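Glutathione reductase (Bartonella henselae, PDB 3O0H) probably catalyses the NADPH-dependent reduction of glutathione disulfide to glutathione, using a bound FAD and a redox-active cysteine pair. Local coordinates at residues N229-L234 / F410-V415. Sequence-based numbering, arbitrary orientation.
Sequences NFDYDL and FMKLVV
Across this contact Leu234 and Phe410 bring their CA atoms to 8.5 Å, the closest CA pair between the two segments, so that side chains alone bridge the first turn of a helix and a strand. Residues 229-231 lead into helix 232-245, with Asp231 as its N-cap; residues 410-415 form part of beta strand 409-416, and Phe410 and Lys412, two apart, point to the same side, toward the helix start. The case illustrates how one lysine can tie a helix N-terminus to a sheet. Lys412 leaves the strand with CG anti to its N (chi1 180°), and a bend at chi3 (79°) carries NZ between two carboxylates. NZ donates to Asp231 OD1 at 2.9 Å, on the syn lone pair, with a weak second bond to OD2. The same Asp231 OD1 accepts the capping bond from Asp233 N (3.0 Å), taken on its anti side and well out of the carboxylate plane, so one oxygen both caps the helix and grips the lysine. Asp233 OD2 completes the network, meeting Lys412 NZ at 2.8 Å, again from the anti side and out of plane. Next to this charged cluster, Phe410 supplies the apolar part: its CZ lies 3.4 Å from Asp233 CB, while Leu234 CD2 reaches Phe410 CE2 at 4.0 Å, each side chain crossing the phenylalanine at about a right angle. The carboxylate of Glu378 also forms a salt bridge with Lys412 NZ, the backbone N of Glu378 hydrogen-bonds to buried Asp231 OD2, and Arg392 forms a salt bridge with Asp233 OD2; Lys412, and for Asp233 also Arg392, would be expected to favour the ionised carboxylates. Strand 409-416 runs between antiparallel strands 387-395 and 422-428 of the dimerisation-domain sheet, against which helix 232-245 sets its N-terminal end, with Leu234 also touching strand 371-375.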
ATOM      1  N   ASN B 229       3.993 -11.525 -21.599  1.00 20.22           N
ATOM      2  CA  ASN B 229       2.735 -10.716 -21.564  1.00 23.26           C
ATOM      3  C   ASN B 229       2.622  -9.652 -20.442  1.00 22.41           C
ATOM      4  O   ASN B 229       1.623  -8.894 -20.388  1.00 25.10           O
ATOM      5  CB  ASN B 229       1.473 -11.606 -21.552  1.00 24.76           C
ATOM      6  CG  ASN B 229       1.408 -12.525 -22.759  1.00 26.91           C
ATOM      7  OD1 ASN B 229       1.260 -13.730 -22.619  1.00 31.96           O
ATOM      8  ND2 ASN B 229       1.538 -11.956 -23.934  1.00 26.44           N
ATOM      9  N   PHE B 230       3.628  -9.574 -19.582  1.00 18.77           N
ATOM     10  CA  PHE B 230       3.754  -8.441 -18.654  1.00 16.96           C
ATOM     11  C   PHE B 230       4.648  -7.377 -19.283  1.00 17.22           C
ATOM     12  O   PHE B 230       5.432  -7.671 -20.193  1.00 17.33           O
ATOM     13  CB  PHE B 230       4.375  -8.895 -17.341  1.00 15.61           C
ATOM     14  CG  PHE B 230       3.472  -9.693 -16.488  1.00 14.17           C
ATOM     15  CD1 PHE B 230       3.148 -10.995 -16.838  1.00 16.45           C
ATOM     16  CD2 PHE B 230       2.882  -9.145 -15.355  1.00 17.48           C
ATOM     17  CE1 PHE B 230       2.305 -11.728 -16.079  1.00 14.49           C
ATOM     18  CE2 PHE B 230       2.033  -9.912 -14.569  1.00 16.13           C
ATOM     19  CZ  PHE B 230       1.759 -11.209 -14.934  1.00 16.19           C
ATOM     20  N   ASP B 231       4.521  -6.132 -18.832  1.00 16.02           N
ATOM     21  CA  ASP B 231       5.398  -5.067 -19.296  1.00 15.45           C
ATOM     22  C   ASP B 231       6.889  -5.490 -19.168  1.00 14.08           C
ATOM     23  O   ASP B 231       7.284  -6.093 -18.193  1.00 11.84           O
ATOM     24  CB  ASP B 231       5.073  -3.782 -18.519  1.00 16.19           C
ATOM     25  CG  ASP B 231       5.957  -2.594 -18.910  1.00 17.04           C
ATOM     26  OD1 ASP B 231       7.108  -2.584 -18.433  1.00 18.33           O
ATOM     27  OD2 ASP B 231       5.488  -1.711 -19.645  1.00 16.91           O
ATOM     28  N   TYR B 232       7.687  -5.178 -20.184  1.00 15.30           N
ATOM     29  CA  TYR B 232       9.094  -5.650 -20.244  1.00 16.32           C
ATOM     30  C   TYR B 232       9.894  -5.237 -19.006  1.00 15.31           C
ATOM     31  O   TYR B 232      10.667  -6.028 -18.479  1.00 14.93           O
ATOM     32  CB  TYR B 232       9.800  -5.180 -21.512  1.00 19.07           C
ATOM     33  CG  TYR B 232      11.327  -5.326 -21.421  1.00 25.26           C
ATOM     34  CD1 TYR B 232      11.964  -6.523 -21.702  1.00 28.08           C
ATOM     35  CD2 TYR B 232      12.119  -4.240 -21.022  1.00 31.67           C
ATOM     36  CE1 TYR B 232      13.355  -6.650 -21.601  1.00 30.74           C
ATOM     37  CE2 TYR B 232      13.522  -4.340 -20.945  1.00 34.97           C
ATOM     38  CZ  TYR B 232      14.140  -5.553 -21.212  1.00 34.89           C
ATOM     39  OH  TYR B 232      15.547  -5.618 -21.107  1.00 35.29           O
ATOM     40  N   ASP B 233       9.711  -4.010 -18.510  1.00 16.15           N
ATOM     41  CA  ASP B 233      10.467  -3.588 -17.307  1.00 15.18           C
ATOM     42  C   ASP B 233      10.159  -4.524 -16.132  1.00 14.65           C
ATOM     43  O   ASP B 233      11.050  -4.890 -15.365  1.00 14.66           O
ATOM     44  CB  ASP B 233      10.139  -2.158 -16.898  1.00 15.98           C
ATOM     45  CG  ASP B 233      10.889  -1.123 -17.684  1.00 19.15           C
ATOM     46  OD1 ASP B 233      12.093  -1.301 -17.943  1.00 20.84           O
ATOM     47  OD2 ASP B 233      10.292  -0.084 -17.984  1.00 19.87           O
ATOM     48  N   LEU B 234       8.892  -4.910 -15.941  1.00 13.74           N
ATOM     49  CA  LEU B 234       8.575  -5.852 -14.852  1.00 12.02           C
ATOM     50  C   LEU B 234       9.282  -7.199 -15.016  1.00 11.70           C
ATOM     51  O   LEU B 234       9.749  -7.818 -14.046  1.00  9.82           O
ATOM     52  CB  LEU B 234       7.071  -6.092 -14.754  1.00 12.23           C
ATOM     53  CG  LEU B 234       6.226  -4.826 -14.594  1.00 15.25           C
ATOM     54  CD1 LEU B 234       4.716  -5.152 -14.921  1.00 13.43           C
ATOM     55  CD2 LEU B 234       6.443  -4.154 -13.205  1.00 15.55           C
ATOM     56  N   PHE B 410      10.078   0.376  -8.373  1.00 15.71           N
ATOM     57  CA  PHE B 410       9.901   0.779  -9.765  1.00 15.35           C
ATOM     58  C   PHE B 410       8.448   1.185  -9.998  1.00 14.85           C
ATOM     59  O   PHE B 410       7.542   0.453  -9.618  1.00 14.74           O
ATOM     60  CB  PHE B 410      10.263  -0.390 -10.647  1.00 16.30           C
ATOM     61  CG  PHE B 410       9.808  -0.222 -12.037  1.00 15.90           C
ATOM     62  CD1 PHE B 410      10.559   0.544 -12.922  1.00 16.77           C
ATOM     63  CD2 PHE B 410       8.603  -0.791 -12.464  1.00 17.70           C
ATOM     64  CE1 PHE B 410      10.156   0.738 -14.207  1.00 16.87           C
ATOM     65  CE2 PHE B 410       8.179  -0.620 -13.792  1.00 17.76           C
ATOM     66  CZ  PHE B 410       8.949   0.161 -14.648  1.00 17.46           C
ATOM     67  N   MET B 411       8.206   2.348 -10.587  1.00 14.37           N
ATOM     68  CA  MET B 411       6.836   2.778 -10.911  1.00 14.56           C
ATOM     69  C   MET B 411       6.859   3.366 -12.321  1.00 14.40           C
ATOM     70  O   MET B 411       7.766   4.158 -12.671  1.00 15.66           O
ATOM     71  CB  MET B 411       6.330   3.840  -9.942  1.00 13.59           C
ATOM     72  CG  MET B 411       6.091   3.334  -8.522  1.00 17.72           C
ATOM     73  SD  MET B 411       5.839   4.674  -7.289  1.00 20.08           S
ATOM     74  CE  MET B 411       5.376   3.720  -5.843  1.00 20.28           C
ATOM     75  N   LYS B 412       5.896   2.980 -13.143  1.00 13.96           N
ATOM     76  CA  LYS B 412       5.839   3.537 -14.491  1.00 13.66           C
ATOM     77  C   LYS B 412       4.391   3.835 -14.877  1.00 13.31           C
ATOM     78  O   LYS B 412       3.518   3.014 -14.690  1.00 14.17           O
ATOM     79  CB  LYS B 412       6.528   2.606 -15.474  1.00 14.09           C
ATOM     80  CG  LYS B 412       6.512   3.103 -16.893  1.00 15.14           C
ATOM     81  CD  LYS B 412       7.435   2.322 -17.805  1.00 16.69           C
ATOM     82  CE  LYS B 412       6.830   1.008 -18.249  1.00 18.40           C
ATOM     83  NZ  LYS B 412       7.739   0.130 -19.049  1.00 15.05           N
ATOM     84  N   LEU B 413       4.126   5.051 -15.353  1.00 14.21           N
ATOM     85  CA  LEU B 413       2.814   5.372 -15.903  1.00 13.80           C
ATOM     86  C   LEU B 413       2.935   5.532 -17.419  1.00 13.50           C
ATOM     87  O   LEU B 413       3.856   6.128 -17.921  1.00 14.25           O
ATOM     88  CB  LEU B 413       2.283   6.626 -15.247  1.00 15.56           C
ATOM     89  CG  LEU B 413       2.084   6.592 -13.738  1.00 15.52           C
ATOM     90  CD1 LEU B 413       1.662   7.958 -13.205  1.00 15.50           C
ATOM     91  CD2 LEU B 413       1.091   5.520 -13.368  1.00 13.27           C
ATOM     92  N   VAL B 414       1.978   4.967 -18.137  1.00 13.11           N
ATOM     93  CA  VAL B 414       1.982   4.952 -19.566  1.00 12.89           C
ATOM     94  C   VAL B 414       0.798   5.832 -19.967  1.00 11.94           C
ATOM     95  O   VAL B 414      -0.341   5.593 -19.578  1.00 13.14           O
ATOM     96  CB  VAL B 414       1.835   3.553 -20.120  1.00 12.59           C
ATOM     97  CG1 VAL B 414       1.793   3.630 -21.654  1.00 14.31           C
ATOM     98  CG2 VAL B 414       2.987   2.629 -19.682  1.00 13.06           C
ATOM     99  N   VAL B 415       1.069   6.861 -20.733  1.00 14.28           N
ATOM    100  CA  VAL B 415       0.053   7.917 -20.931  1.00 14.36           C
ATOM    101  C   VAL B 415      -0.239   8.127 -22.424  1.00 15.40           C
ATOM    102  O   VAL B 415       0.681   8.151 -23.229  1.00 18.49           O
ATOM    103  CB  VAL B 415       0.516   9.213 -20.205  1.00 15.47           C
ATOM    104  CG1 VAL B 415      -0.432  10.388 -20.495  1.00 14.42           C
ATOM    105  CG2 VAL B 415       0.640   8.938 -18.675  1.00 13.87           C
TER